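PDB 4D7R: Proline/betaine transporter, RALF from Rickettsia prowazekii str. Madrid E, which probably acts as a guanine nucleotide exchange factor through its Sec7 domain, fused here in an engineered chimera to the capping domain of Legionella pneumophila RalF. Local coordinates for residues 35-40 / 50-55; 85-90 / 96-101; 161-166 / 275-280. All blocks are in the same frame, centred on the assembly; numbering follows the deposited sequence.

Contact 1. Residues 35-40 / 50-55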
ATOM      1  N   ASN A  35     -18.494   5.883 -19.632  1.00 25.01           N
ATOM      2  CA  ASN A  35     -19.121   7.092 -19.111  1.00 25.73           C
ATOM      3  C   ASN A  35     -19.905   6.845 -17.815  1.00 31.49           C
ATOM      4  O   ASN A  35     -19.827   7.661 -16.893  1.00 31.73           O
ATOM      5  CB  ASN A  35     -19.946   7.788 -20.185  1.00 27.87           C
ATOM      6  CG  ASN A  35     -19.115   8.282 -21.347  1.00 51.47           C
ATOM      7  OD1 ASN A  35     -17.953   8.675 -21.196  1.00 55.03           O
ATOM      8  ND2 ASN A  35     -19.682   8.268 -22.543  1.00 41.16           N
ATOM      9  N   GLU A  36     -20.585   5.691 -17.709  1.00 28.43           N
ATOM     10  CA  GLU A  36     -21.322   5.353 -16.488  1.00 28.32           C
ATOM     11  C   GLU A  36     -20.360   5.068 -15.327  1.00 28.89           C
ATOM     12  O   GLU A  36     -20.558   5.603 -14.227  1.00 28.44           O
ATOM     13  CB  GLU A  36     -22.251   4.152 -16.704  1.00 30.44           C
ATOM     14  CG  GLU A  36     -23.348   4.086 -15.650  1.00 43.12           C
ATOM     15  CD  GLU A  36     -24.187   2.825 -15.598  1.00 64.97           C
ATOM     16  OE1 GLU A  36     -24.304   2.147 -16.645  1.00 59.19           O
ATOM     17  OE2 GLU A  36     -24.761   2.536 -14.521  1.00 54.13           O
ATOM     18  N   VAL A  37     -19.348   4.206 -15.584  1.00 24.08           N
ATOM     19  CA  VAL A  37     -18.306   3.774 -14.632  1.00 22.66           C
ATOM     20  C   VAL A  37     -17.544   4.940 -14.025  1.00 25.66           C
ATOM     21  O   VAL A  37     -17.355   4.943 -12.807  1.00 23.73           O
ATOM     22  CB  VAL A  37     -17.374   2.689 -15.226  1.00 25.66           C
ATOM     23  CG1 VAL A  37     -16.147   2.446 -14.335  1.00 23.60           C
ATOM     24  CG2 VAL A  37     -18.146   1.393 -15.430  1.00 26.34           C
ATOM     25  N   ILE A  38     -17.098   5.916 -14.846  1.00 23.37           N
ATOM     26  CA  ILE A  38     -16.392   7.089 -14.324  1.00 23.91           C
ATOM     27  C   ILE A  38     -17.192   7.727 -13.182  1.00 31.64           C
ATOM     28  O   ILE A  38     -16.648   7.876 -12.083  1.00 31.94           O
ATOM     29  CB  ILE A  38     -15.985   8.086 -15.439  1.00 28.06           C
ATOM     30  CG1 ILE A  38     -14.869   7.489 -16.336  1.00 28.03           C
ATOM     31  CG2 ILE A  38     -15.559   9.453 -14.858  1.00 29.78           C
ATOM     32  CD1 ILE A  38     -14.853   8.032 -17.802  1.00 30.79           C
ATOM     33  N   LYS A  39     -18.491   7.965 -13.388  1.00 29.97           N
ATOM     34  CA  LYS A  39     -19.365   8.490 -12.322  1.00 29.61           C
ATOM     35  C   LYS A  39     -19.421   7.610 -11.067  1.00 31.08           C
ATOM     36  O   LYS A  39     -19.180   8.089 -10.018  1.00 32.61           O
ATOM     37  CB  LYS A  39     -20.818   8.770 -12.821  1.00 32.91           C
ATOM     38  N   LEU A  40     -19.756   6.357 -11.220  1.00 25.32           N
ATOM     39  CA  LEU A  40     -19.956   5.472 -10.140  1.00 24.76           C
ATOM     40  C   LEU A  40     -18.649   5.319  -9.374  1.00 28.42           C
ATOM     41  O   LEU A  40     -18.614   5.533  -8.198  1.00 29.47           O
ATOM     42  CB  LEU A  40     -20.428   4.105 -10.587  1.00 25.43           C
ATOM     43  CG  LEU A  40     -21.847   3.900 -11.109  1.00 31.32           C
ATOM     44  CD1 LEU A  40     -22.153   2.519 -11.574  1.00 31.92           C
ATOM     45  CD2 LEU A  40     -22.846   4.272 -10.059  1.00 34.95           C
ATOM     46  N   ALA A  50     -18.806  -2.806  -9.614  1.00 25.08           N
ATOM     47  CA  ALA A  50     -20.058  -3.577  -9.711  1.00 27.26           C
ATOM     48  C   ALA A  50     -20.716  -3.406 -11.090  1.00 32.08           C
ATOM     49  O   ALA A  50     -21.201  -4.384 -11.666  1.00 31.99           O
ATOM     50  CB  ALA A  50     -21.027  -3.140  -8.620  1.00 29.37           C
ATOM     51  N   ARG A  51     -20.712  -2.168 -11.623  1.00 28.23           N
ATOM     52  CA  ARG A  51     -21.278  -1.878 -12.938  1.00 26.93           C
ATOM     53  C   ARG A  51     -20.491  -2.534 -14.059  1.00 28.35           C
ATOM     54  O   ARG A  51     -21.113  -2.988 -15.011  1.00 28.30           O
ATOM     55  CB  ARG A  51     -21.465  -0.372 -13.184  1.00 24.84           C
ATOM     56  CG  ARG A  51     -22.161   0.008 -14.517  1.00 29.94           C
ATOM     57  CD  ARG A  51     -23.490  -0.709 -14.808  1.00 40.56           C
ATOM     58  NE  ARG A  51     -23.905  -0.486 -16.198  1.00 48.12           N
ATOM     59  CZ  ARG A  51     -24.361  -1.422 -17.032  1.00 53.06           C
ATOM     60  NH1 ARG A  51     -24.490  -2.679 -16.627  1.00 40.45           N
ATOM     61  NH2 ARG A  51     -24.701  -1.103 -18.272  1.00 31.59           N
ATOM     62  N   ILE A  52     -19.135  -2.602 -13.954  1.00 23.69           N
ATOM     63  CA  ILE A  52     -18.292  -3.276 -14.955  1.00 21.67           C
ATOM     64  C   ILE A  52     -18.630  -4.767 -14.908  1.00 26.53           C
ATOM     65  O   ILE A  52     -18.752  -5.404 -15.960  1.00 24.00           O
ATOM     66  CB  ILE A  52     -16.749  -3.036 -14.755  1.00 23.25           C
ATOM     67  CG1 ILE A  52     -16.374  -1.546 -14.859  1.00 21.72           C
ATOM     68  CG2 ILE A  52     -15.947  -3.882 -15.758  1.00 22.05           C
ATOM     69  CD1 ILE A  52     -14.958  -1.173 -14.368  1.00 22.02           C
ATOM     70  N   LYS A  53     -18.781  -5.323 -13.681  1.00 25.60           N
ATOM     71  CA  LYS A  53     -19.168  -6.722 -13.459  1.00 26.71           C
ATOM     72  C   LYS A  53     -20.535  -6.939 -14.111  1.00 31.35           C
ATOM     73  O   LYS A  53     -20.675  -7.830 -14.945  1.00 29.84           O
ATOM     74  CB  LYS A  53     -19.254  -7.054 -11.953  1.00 28.70           C
ATOM     75  CG  LYS A  53     -17.893  -7.227 -11.277  1.00 32.69           C
ATOM     76  CD  LYS A  53     -18.009  -7.391  -9.766  1.00 32.02           C
ATOM     77  CE  LYS A  53     -16.674  -7.734  -9.144  1.00 37.45           C
ATOM     78  NZ  LYS A  53     -16.290  -9.154  -9.409  1.00 37.97           N
ATOM     79  N   LYS A  54     -21.516  -6.062 -13.783  1.00 30.60           N
ATOM     80  CA  LYS A  54     -22.885  -6.094 -14.329  1.00 30.83           C
ATOM     81  C   LYS A  54     -22.893  -6.037 -15.866  1.00 35.55           C
ATOM     82  O   LYS A  54     -23.529  -6.881 -16.492  1.00 36.92           O
ATOM     83  CB  LYS A  54     -23.733  -4.948 -13.733  1.00 33.71           C
ATOM     84  CG  LYS A  54     -25.214  -4.991 -14.127  1.00 45.52           C
ATOM     85  CD  LYS A  54     -25.943  -3.700 -13.747  1.00 54.17           C
ATOM     86  CE  LYS A  54     -27.365  -3.632 -14.263  1.00 67.81           C
ATOM     87  NZ  LYS A  54     -27.438  -3.524 -15.745  1.00 77.91           N
ATOM     88  N   TRP A  55     -22.205  -5.087 -16.476  1.00 30.67           N
ATOM     89  CA  TRP A  55     -22.118  -4.977 -17.926  1.00 29.26           C
ATOM     90  C   TRP A  55     -21.429  -6.111 -18.571  1.00 29.61           C
ATOM     91  O   TRP A  55     -21.870  -6.535 -19.568  1.00 28.21           O
ATOM     92  CB  TRP A  55     -21.457  -3.694 -18.324  1.00 27.19           C
ATOM     93  CG  TRP A  55     -21.320  -3.326 -19.819  1.00 27.80           C
ATOM     94  CD1 TRP A  55     -22.158  -2.519 -20.559  1.00 31.45           C
ATOM     95  CD2 TRP A  55     -20.278  -3.700 -20.704  1.00 26.53           C
ATOM     96  NE1 TRP A  55     -21.701  -2.386 -21.811  1.00 30.26           N
ATOM     97  CE2 TRP A  55     -20.549  -3.101 -21.939  1.00 30.70           C
ATOM     98  CE3 TRP A  55     -19.139  -4.459 -20.574  1.00 26.72           C
ATOM     99  CZ2 TRP A  55     -19.721  -3.262 -23.026  1.00 29.58           C
ATOM    100  CZ3 TRP A  55     -18.341  -4.613 -21.656  1.00 27.55           C
ATOM    101  CH2 TRP A  55     -18.631  -4.022 -22.855  1.00 29.08           C
TER
HETATM  102  O   HOH W   1     -23.678   1.412 -18.977  1.00 42.18           O
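E36 and V37 meet R51 and I52 across an antiparallel helical hairpin in the Sec7 part of the chimera, an illustration of how one helix pair can join an apolar strip to a charged pair at the partly exposed side. Helices 31-43 and 45-58 supply the two arms; over these segments their axes run at 152° and approach to 9.8 Å. On the buried side V37 presents both methyls to the I52 side chain, which lies across them at about a right angle. V37 CG2 to I52 CG1 is 3.5 Å, tighter than ordinary van der Waals contact, whereas V37 CG1 meets the I52 tip at CD1 over 3.8 Å. Next to this, L40 CD1 presses on the stem of R51, 3.4 Å from its CB.

The charged group sits beyond that stem. R51 bends at its second torsion (chi2 51°), bringing NE to the carboxylate of E36, whose side chain it crosses at about a right angle. R51 NE donates to E36 OE1 at 2.7 Å with an N-H...O angle of 154°, forming a salt bridge. The donor lies above the carboxylate plane, and the two flat groups are themselves well tilted; the direct pairing rests on NE alone. A water closes a ring: it donates to E36 OE1 and accepts from R51 NH2 at 2.8 Å. E36 OE1 is thereby gripped twice, which would be expected to stabilise its negative charge.

Farther out, the I52 side chain also packs against helix 63-73, on F63, E66, T67 and I70, while R51 also touches L33 and D58. One turn along from R51, W55 puts its CB over one guanidinium face, 3.5 Å above the plane and offset toward the rim, while R51 NH2 lies at the edge of its indole.

Contact 2. Residues 85-90 / 96-101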
ATOM      1  N   ASP A  85      -5.374   2.353  -5.144  1.00 13.14           N
ATOM      2  CA  ASP A  85      -5.841   1.480  -4.067  1.00 13.11           C
ATOM      3  C   ASP A  85      -6.374   0.162  -4.578  1.00 14.72           C
ATOM      4  O   ASP A  85      -5.968  -0.874  -4.055  1.00 13.80           O
ATOM      5  CB  ASP A  85      -6.829   2.168  -3.141  1.00 15.20           C
ATOM      6  CG  ASP A  85      -6.955   1.432  -1.825  1.00 23.66           C
ATOM      7  OD1 ASP A  85      -5.957   1.407  -1.062  1.00 23.02           O
ATOM      8  OD2 ASP A  85      -8.046   0.858  -1.567  1.00 27.51           O
ATOM      9  N   TYR A  86      -7.233   0.176  -5.629  1.00 12.96           N
ATOM     10  CA  TYR A  86      -7.746  -1.086  -6.190  1.00 12.28           C
ATOM     11  C   TYR A  86      -6.601  -1.965  -6.714  1.00 15.77           C
ATOM     12  O   TYR A  86      -6.552  -3.158  -6.401  1.00 14.72           O
ATOM     13  CB  TYR A  86      -8.797  -0.838  -7.292  1.00 12.97           C
ATOM     14  CG  TYR A  86      -9.530  -2.096  -7.690  1.00 15.28           C
ATOM     15  CD1 TYR A  86      -9.036  -2.928  -8.695  1.00 14.86           C
ATOM     16  CD2 TYR A  86     -10.715  -2.466  -7.059  1.00 17.74           C
ATOM     17  CE1 TYR A  86      -9.691  -4.105  -9.048  1.00 15.54           C
ATOM     18  CE2 TYR A  86     -11.396  -3.625  -7.426  1.00 19.37           C
ATOM     19  CZ  TYR A  86     -10.879  -4.441  -8.422  1.00 22.24           C
ATOM     20  OH  TYR A  86     -11.544  -5.587  -8.799  1.00 21.15           O
ATOM     21  N   LEU A  87      -5.685  -1.370  -7.478  1.00 13.54           N
ATOM     22  CA  LEU A  87      -4.544  -2.081  -8.079  1.00 10.66           C
ATOM     23  C   LEU A  87      -3.598  -2.670  -7.032  1.00 14.92           C
ATOM     24  O   LEU A  87      -3.100  -3.777  -7.226  1.00 12.20           O
ATOM     25  CB  LEU A  87      -3.766  -1.165  -9.041  1.00  9.69           C
ATOM     26  CG  LEU A  87      -4.489  -0.754 -10.370  1.00 13.07           C
ATOM     27  CD1 LEU A  87      -3.696   0.327 -11.091  1.00 12.29           C
ATOM     28  CD2 LEU A  87      -4.736  -1.970 -11.272  1.00 15.96           C
ATOM     29  N   GLY A  88      -3.375  -1.938  -5.938  1.00 13.20           N
ATOM     30  CA  GLY A  88      -2.454  -2.340  -4.874  1.00 12.75           C
ATOM     31  C   GLY A  88      -3.041  -3.238  -3.800  1.00 17.05           C
ATOM     32  O   GLY A  88      -2.290  -3.839  -3.038  1.00 13.35           O
ATOM     33  N   THR A  89      -4.382  -3.382  -3.751  1.00 15.58           N
ATOM     34  CA  THR A  89      -5.062  -4.200  -2.739  1.00 15.77           C
ATOM     35  C   THR A  89      -4.879  -5.713  -2.953  1.00 16.82           C
ATOM     36  O   THR A  89      -4.913  -6.187  -4.093  1.00 15.83           O
ATOM     37  CB  THR A  89      -6.553  -3.762  -2.618  1.00 24.18           C
ATOM     38  OG1 THR A  89      -6.611  -2.463  -1.995  1.00 20.41           O
ATOM     39  CG2 THR A  89      -7.411  -4.752  -1.832  1.00 24.13           C
ATOM     40  N   ASP A  90      -4.713  -6.477  -1.845  1.00 14.96           N
ATOM     41  CA  ASP A  90      -4.616  -7.935  -1.916  1.00 15.58           C
ATOM     42  C   ASP A  90      -6.021  -8.547  -2.030  1.00 20.54           C
ATOM     43  O   ASP A  90      -6.701  -8.771  -1.040  1.00 19.46           O
ATOM     44  CB  ASP A  90      -3.881  -8.499  -0.688  1.00 17.32           C
ATOM     45  CG  ASP A  90      -3.446  -9.955  -0.808  1.00 24.23           C
ATOM     46  OD1 ASP A  90      -3.287 -10.445  -1.960  1.00 25.24           O
ATOM     47  OD2 ASP A  90      -3.174 -10.577   0.242  1.00 25.17           O
ATOM     48  N   LYS A  96      -5.652  -9.987 -10.450  1.00 12.57           N
ATOM     49  CA  LYS A  96      -5.849 -10.219 -11.887  1.00 10.86           C
ATOM     50  C   LYS A  96      -5.907  -8.924 -12.686  1.00 12.31           C
ATOM     51  O   LYS A  96      -5.343  -8.856 -13.785  1.00 12.16           O
ATOM     52  CB  LYS A  96      -7.101 -11.070 -12.156  1.00 13.44           C
ATOM     53  CG  LYS A  96      -6.972 -12.523 -11.728  1.00 25.43           C
ATOM     54  CD  LYS A  96      -8.344 -13.219 -11.755  1.00 29.05           C
ATOM     55  CE  LYS A  96      -8.222 -14.703 -11.548  1.00 34.30           C
ATOM     56  NZ  LYS A  96      -7.825 -15.027 -10.156  1.00 47.45           N
ATOM     57  N   VAL A  97      -6.609  -7.910 -12.153  1.00 11.11           N
ATOM     58  CA  VAL A  97      -6.739  -6.592 -12.754  1.00  8.99           C
ATOM     59  C   VAL A  97      -5.350  -5.918 -12.854  1.00 11.49           C
ATOM     60  O   VAL A  97      -5.006  -5.391 -13.902  1.00 11.05           O
ATOM     61  CB  VAL A  97      -7.823  -5.727 -12.049  1.00 13.36           C
ATOM     62  CG1 VAL A  97      -7.729  -4.262 -12.471  1.00 13.47           C
ATOM     63  CG2 VAL A  97      -9.240  -6.262 -12.335  1.00 12.89           C
ATOM     64  N   LEU A  98      -4.521  -6.042 -11.818  1.00 10.25           N
ATOM     65  CA  LEU A  98      -3.193  -5.433 -11.791  1.00  8.92           C
ATOM     66  C   LEU A  98      -2.325  -6.022 -12.879  1.00 12.25           C
ATOM     67  O   LEU A  98      -1.722  -5.266 -13.643  1.00 12.77           O
ATOM     68  CB  LEU A  98      -2.542  -5.584 -10.401  1.00  8.47           C
ATOM     69  CG  LEU A  98      -1.040  -5.160 -10.292  1.00 11.36           C
ATOM     70  CD1 LEU A  98      -0.824  -3.731 -10.787  1.00 10.70           C
ATOM     71  CD2 LEU A  98      -0.524  -5.305  -8.833  1.00 12.16           C
ATOM     72  N   GLU A  99      -2.355  -7.380 -13.018  1.00 11.02           N
ATOM     73  CA  GLU A  99      -1.615  -8.056 -14.070  1.00  9.94           C
ATOM     74  C   GLU A  99      -2.056  -7.576 -15.464  1.00 15.00           C
ATOM     75  O   GLU A  99      -1.196  -7.227 -16.273  1.00 13.98           O
ATOM     76  CB  GLU A  99      -1.721  -9.578 -13.936  1.00 11.33           C
ATOM     77  CG  GLU A  99      -0.752 -10.262 -14.881  1.00 16.78           C
ATOM     78  CD  GLU A  99      -0.756 -11.777 -14.915  1.00 39.88           C
ATOM     79  OE1 GLU A  99      -1.351 -12.408 -14.012  1.00 44.96           O
ATOM     80  OE2 GLU A  99      -0.133 -12.334 -15.846  1.00 37.36           O
ATOM     81  N   SER A 100      -3.384  -7.470 -15.706  1.00 13.19           N
ATOM     82  CA  SER A 100      -3.937  -6.997 -16.973  1.00 12.88           C
ATOM     83  C   SER A 100      -3.617  -5.491 -17.208  1.00 15.30           C
ATOM     84  O   SER A 100      -3.349  -5.069 -18.350  1.00 13.33           O
ATOM     85  CB  SER A 100      -5.440  -7.263 -17.016  1.00 14.41           C
ATOM     86  OG  SER A 100      -5.990  -7.005 -18.300  1.00 20.95           O
ATOM     87  N   PHE A 101      -3.625  -4.698 -16.119  1.00 11.33           N
ATOM     88  CA  PHE A 101      -3.368  -3.250 -16.193  1.00 10.09           C
ATOM     89  C   PHE A 101      -1.936  -3.017 -16.638  1.00 14.39           C
ATOM     90  O   PHE A 101      -1.683  -2.278 -17.588  1.00 13.55           O
ATOM     91  CB  PHE A 101      -3.666  -2.580 -14.836  1.00 10.61           C
ATOM     92  CG  PHE A 101      -3.267  -1.129 -14.729  1.00 10.86           C
ATOM     93  CD1 PHE A 101      -4.103  -0.126 -15.201  1.00 12.05           C
ATOM     94  CD2 PHE A 101      -2.029  -0.765 -14.197  1.00 11.77           C
ATOM     95  CE1 PHE A 101      -3.708   1.212 -15.158  1.00 14.11           C
ATOM     96  CE2 PHE A 101      -1.647   0.582 -14.126  1.00 11.62           C
ATOM     97  CZ  PHE A 101      -2.480   1.559 -14.619  1.00 12.05           C
TER
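L87 and F101 are brought together by their first torsions: in L87, CG stands opposite the carbonyl carbon (chi1 -69°), while in F101 it stands opposite the backbone N (chi1 172°), turning the ring across the leucine tip. The result is a CH-pi contact, with L87 CD1 3.7 Å from the centroid of the F101 ring and 12° off its normal. The other L87 methyl, CD2, lies against F101 CB and L98 CA, with V97 CG1 at 4.0 Å. Y86 uses an edge where F101 uses a face: its CE1 meets V97 CB at 3.9 Å, with the valine near the ring plane. L98 instead leans on the backbone, its CD2 3.4 Å from L87 O. No hydrogen bond joins the two segments, and all five touching side chains are buried.

This is plain hydrophobic packing between consecutive helices of the all-helical Sec7 part, where helix 80-88 ends and a short turn leads into helix 92-103. Y86 O accepts from the N94 side chain in the first turn of helix 92-103. Helix 129-146 lines one flank, its L135 touching both L87 and L98, and helix 63-73 supplies F63 to Y86 and F71 to F101.

Contact 3. Residues 161-166 / 275-280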
ATOM      1  N   LEU A 161      16.220  -4.341  -9.003  1.00 15.65           N
ATOM      2  CA  LEU A 161      16.642  -3.100  -9.665  1.00 14.66           C
ATOM      3  C   LEU A 161      15.663  -1.965  -9.380  1.00 15.45           C
ATOM      4  O   LEU A 161      16.107  -0.854  -9.084  1.00 12.84           O
ATOM      5  CB  LEU A 161      16.830  -3.329 -11.174  1.00 13.85           C
ATOM      6  CG  LEU A 161      17.265  -2.127 -12.023  1.00 19.36           C
ATOM      7  CD1 LEU A 161      18.676  -1.645 -11.671  1.00 19.78           C
ATOM      8  CD2 LEU A 161      17.206  -2.450 -13.482  1.00 20.48           C
ATOM      9  N   ALA A 162      14.378  -2.271  -9.390  1.00 13.19           N
ATOM     10  CA  ALA A 162      13.362  -1.267  -9.165  1.00 13.72           C
ATOM     11  C   ALA A 162      13.394  -0.760  -7.708  1.00 16.83           C
ATOM     12  O   ALA A 162      13.389   0.412  -7.502  1.00 15.00           O
ATOM     13  CB  ALA A 162      11.991  -1.789  -9.513  1.00 14.80           C
ATOM     14  N   TYR A 163      13.458  -1.660  -6.727  1.00 13.68           N
ATOM     15  CA  TYR A 163      13.463  -1.214  -5.346  1.00 14.16           C
ATOM     16  C   TYR A 163      14.750  -0.480  -4.972  1.00 17.31           C
ATOM     17  O   TYR A 163      14.691   0.478  -4.242  1.00 17.84           O
ATOM     18  CB  TYR A 163      12.983  -2.252  -4.325  1.00 15.53           C
ATOM     19  CG  TYR A 163      13.911  -3.319  -3.828  1.00 14.87           C
ATOM     20  CD1 TYR A 163      15.035  -3.018  -3.111  1.00 16.11           C
ATOM     21  CD2 TYR A 163      13.612  -4.657  -4.017  1.00 15.39           C
ATOM     22  CE1 TYR A 163      15.853  -3.999  -2.660  1.00 16.88           C
ATOM     23  CE2 TYR A 163      14.423  -5.627  -3.559  1.00 15.06           C
ATOM     24  CZ  TYR A 163      15.536  -5.298  -2.875  1.00 22.89           C
ATOM     25  OH  TYR A 163      16.335  -6.262  -2.411  1.00 27.50           O
ATOM     26  N   GLN A 164      15.870  -0.890  -5.570  1.00 12.92           N
ATOM     27  CA  GLN A 164      17.152  -0.225  -5.340  1.00 12.95           C
ATOM     28  C   GLN A 164      17.137   1.181  -5.955  1.00 17.54           C
ATOM     29  O   GLN A 164      17.728   2.086  -5.384  1.00 16.86           O
ATOM     30  CB  GLN A 164      18.344  -1.061  -5.856  1.00 13.92           C
ATOM     31  CG  GLN A 164      18.613  -2.336  -5.060  1.00 17.40           C
ATOM     32  CD  GLN A 164      19.443  -2.144  -3.810  1.00 31.27           C
ATOM     33  OE1 GLN A 164      20.135  -1.139  -3.624  1.00 23.53           O
ATOM     34  NE2 GLN A 164      19.479  -3.170  -2.976  1.00 23.62           N
ATOM     35  N   THR A 165      16.426   1.369  -7.084  1.00 14.54           N
ATOM     36  CA  THR A 165      16.327   2.658  -7.789  1.00 14.45           C
ATOM     37  C   THR A 165      15.459   3.601  -6.961  1.00 16.25           C
ATOM     38  O   THR A 165      15.772   4.783  -6.832  1.00 15.30           O
ATOM     39  CB  THR A 165      15.777   2.454  -9.222  1.00 17.02           C
ATOM     40  OG1 THR A 165      16.660   1.627  -9.960  1.00 14.46           O
ATOM     41  CG2 THR A 165      15.605   3.759  -9.976  1.00 17.39           C
ATOM     42  N   ILE A 166      14.345   3.073  -6.434  1.00 13.36           N
ATOM     43  CA  ILE A 166      13.420   3.828  -5.577  1.00 12.50           C
ATOM     44  C   ILE A 166      14.166   4.281  -4.292  1.00 16.21           C
ATOM     45  O   ILE A 166      14.061   5.435  -3.897  1.00 15.41           O
ATOM     46  CB  ILE A 166      12.154   2.967  -5.286  1.00 13.95           C
ATOM     47  CG1 ILE A 166      11.266   2.858  -6.553  1.00 13.94           C
ATOM     48  CG2 ILE A 166      11.381   3.551  -4.125  1.00 13.75           C
ATOM     49  CD1 ILE A 166      10.220   1.778  -6.532  1.00 19.59           C
ATOM     50  N   LYS A 275       9.669  -6.433   4.612  1.00 16.91           N
ATOM     51  CA  LYS A 275      10.839  -6.568   3.759  1.00 15.86           C
ATOM     52  C   LYS A 275      11.756  -5.409   4.144  1.00 16.89           C
ATOM     53  O   LYS A 275      11.263  -4.324   4.488  1.00 16.25           O
ATOM     54  CB  LYS A 275      10.450  -6.495   2.275  1.00 17.76           C
ATOM     55  CG  LYS A 275       9.557  -7.655   1.835  1.00 20.76           C
ATOM     56  CD  LYS A 275       9.454  -7.716   0.322  1.00 25.33           C
ATOM     57  CE  LYS A 275       8.557  -8.841  -0.111  1.00 17.70           C
ATOM     58  NZ  LYS A 275       8.302  -8.798  -1.576  1.00 21.92           N
ATOM     59  N   SER A 276      13.048  -5.639   4.200  1.00 15.12           N
ATOM     60  CA  SER A 276      13.979  -4.606   4.599  1.00 16.57           C
ATOM     61  C   SER A 276      13.847  -3.303   3.842  1.00 17.13           C
ATOM     62  O   SER A 276      13.794  -2.262   4.445  1.00 15.45           O
ATOM     63  CB  SER A 276      15.429  -5.100   4.615  1.00 23.57           C
ATOM     64  OG  SER A 276      15.530  -6.142   5.539  1.00 33.27           O
ATOM     65  N   TRP A 277      13.796  -3.372   2.524  1.00 13.27           N
ATOM     66  CA  TRP A 277      13.677  -2.166   1.771  1.00 12.99           C
ATOM     67  C   TRP A 277      12.410  -1.363   2.086  1.00 14.43           C
ATOM     68  O   TRP A 277      12.387  -0.201   1.945  1.00 12.32           O
ATOM     69  CB  TRP A 277      13.794  -2.402   0.273  1.00 11.62           C
ATOM     70  CG  TRP A 277      12.610  -2.835  -0.428  1.00 11.73           C
ATOM     71  CD1 TRP A 277      12.206  -4.107  -0.631  1.00 14.90           C
ATOM     72  CD2 TRP A 277      11.709  -2.017  -1.153  1.00 10.90           C
ATOM     73  NE1 TRP A 277      11.091  -4.141  -1.400  1.00 13.87           N
ATOM     74  CE2 TRP A 277      10.745  -2.866  -1.720  1.00 14.67           C
ATOM     75  CE3 TRP A 277      11.564  -0.655  -1.309  1.00 12.22           C
ATOM     76  CZ2 TRP A 277       9.709  -2.392  -2.460  1.00 13.67           C
ATOM     77  CZ3 TRP A 277      10.529  -0.208  -2.074  1.00 14.00           C
ATOM     78  CH2 TRP A 277       9.612  -1.066  -2.618  1.00 14.00           C
ATOM     79  N   LEU A 278      11.358  -2.048   2.468  1.00 10.51           N
ATOM     80  CA  LEU A 278      10.086  -1.382   2.781  1.00  9.72           C
ATOM     81  C   LEU A 278      10.208  -0.655   4.089  1.00 15.42           C
ATOM     82  O   LEU A 278       9.643   0.435   4.246  1.00 14.84           O
ATOM     83  CB  LEU A 278       8.917  -2.381   2.808  1.00 10.19           C
ATOM     84  CG  LEU A 278       8.474  -2.941   1.458  1.00 11.92           C
ATOM     85  CD1 LEU A 278       7.400  -4.009   1.648  1.00 11.17           C
ATOM     86  CD2 LEU A 278       7.968  -1.837   0.543  1.00 13.75           C
ATOM     87  N   SER A 279      10.995  -1.221   5.009  1.00 13.22           N
ATOM     88  CA  SER A 279      11.272  -0.579   6.279  1.00 12.77           C
ATOM     89  C   SER A 279      12.036   0.714   6.036  1.00 15.50           C
ATOM     90  O   SER A 279      11.717   1.670   6.586  1.00 15.89           O
ATOM     91  CB  SER A 279      12.010  -1.478   7.277  1.00 16.01           C
ATOM     92  OG  SER A 279      11.296  -2.575   7.669  1.00 21.72           O
ATOM     93  N   PHE A 280      13.039   0.684   5.182  1.00 11.64           N
ATOM     94  CA  PHE A 280      13.828   1.853   4.843  1.00 12.33           C
ATOM     95  C   PHE A 280      12.986   2.912   4.155  1.00 16.63           C
ATOM     96  O   PHE A 280      13.086   4.047   4.412  1.00 16.88           O
ATOM     97  CB  PHE A 280      14.964   1.460   3.922  1.00 14.53           C
ATOM     98  CG  PHE A 280      16.136   0.924   4.641  1.00 16.39           C
ATOM     99  CD1 PHE A 280      16.046  -0.247   5.289  1.00 19.35           C
ATOM    100  CD2 PHE A 280      17.301   1.622   4.699  1.00 18.68           C
ATOM    101  CE1 PHE A 280      17.112  -0.751   5.987  1.00 20.30           C
ATOM    102  CE2 PHE A 280      18.378   1.136   5.404  1.00 22.47           C
ATOM    103  CZ  PHE A 280      18.282  -0.055   6.025  1.00 20.38           C
TER
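Y163 lays its ring over the indole of W277, joining helix 155-173 of the Rickettsia Sec7 part to helix 276-282 of the Legionella capping part. Since the chain is an engineered fusion, the contact exemplifies how flat aromatic faces can pack at a domain interface; it need not occur in either parent.

The tight part is the overlap itself. Ring planes differ by only 6°, and the Y163 ring sits 4.0 Å, centroid to centroid, from the five-membered ring of W277 as an offset stack. Both side chains take the sterically hindered first torsion, with CG between the backbone N and the carbonyl carbon (81° in Y163, 83° in W277), which brings both rings into the interface. The offset brings the Y163 methylene over the other half of the indole: CB stands 3.5 Å from the centroid of the six-membered ring, a CH-pi contact. L278 CD2, from the neighbouring residue, lies toward the rim of the opposite face, 3.5 Å above the W277 ring plane, so both faces of the indole are contacted.

Packing is looser where I166 CG2 approaches W277 CZ3 at 4.4 Å. Toward solvent, Y163 is partly exposed.

Polar anchoring comes from Y159, whose OH is hydrogen-bonded to both W277 NE1 and K275 NZ, the latter also salt-bridged to D133; the Y159 ring meets Y163 edge-to-face. No hydrogen bond crosses between the two segments themselves, which suggests that their contact rests on dispersion and shape, with the Y159 OH bond to NE1 probably holding the indole's orientation.

The three contacts run in series along the chain and across the molecule. Contacts 1 and 2, both in the Sec7 part, have centres about 17 Å apart and are bridged by helix 63-73, whose F63 meets I52 and Y86; K53 also pairs with D93 of helix 92-103. Contact 3 lies about 20 Å from contact 2, centre to centre, and helix 129-146 spans the gap, with L135 at contact 2 and V136 and D133 at contact 3. Contacts 1 and 3 are about 36 Å apart by centres, on opposite sides of the chain's centre. Of the three, contact 3 is the one whose two segments come from different parts of the chimera.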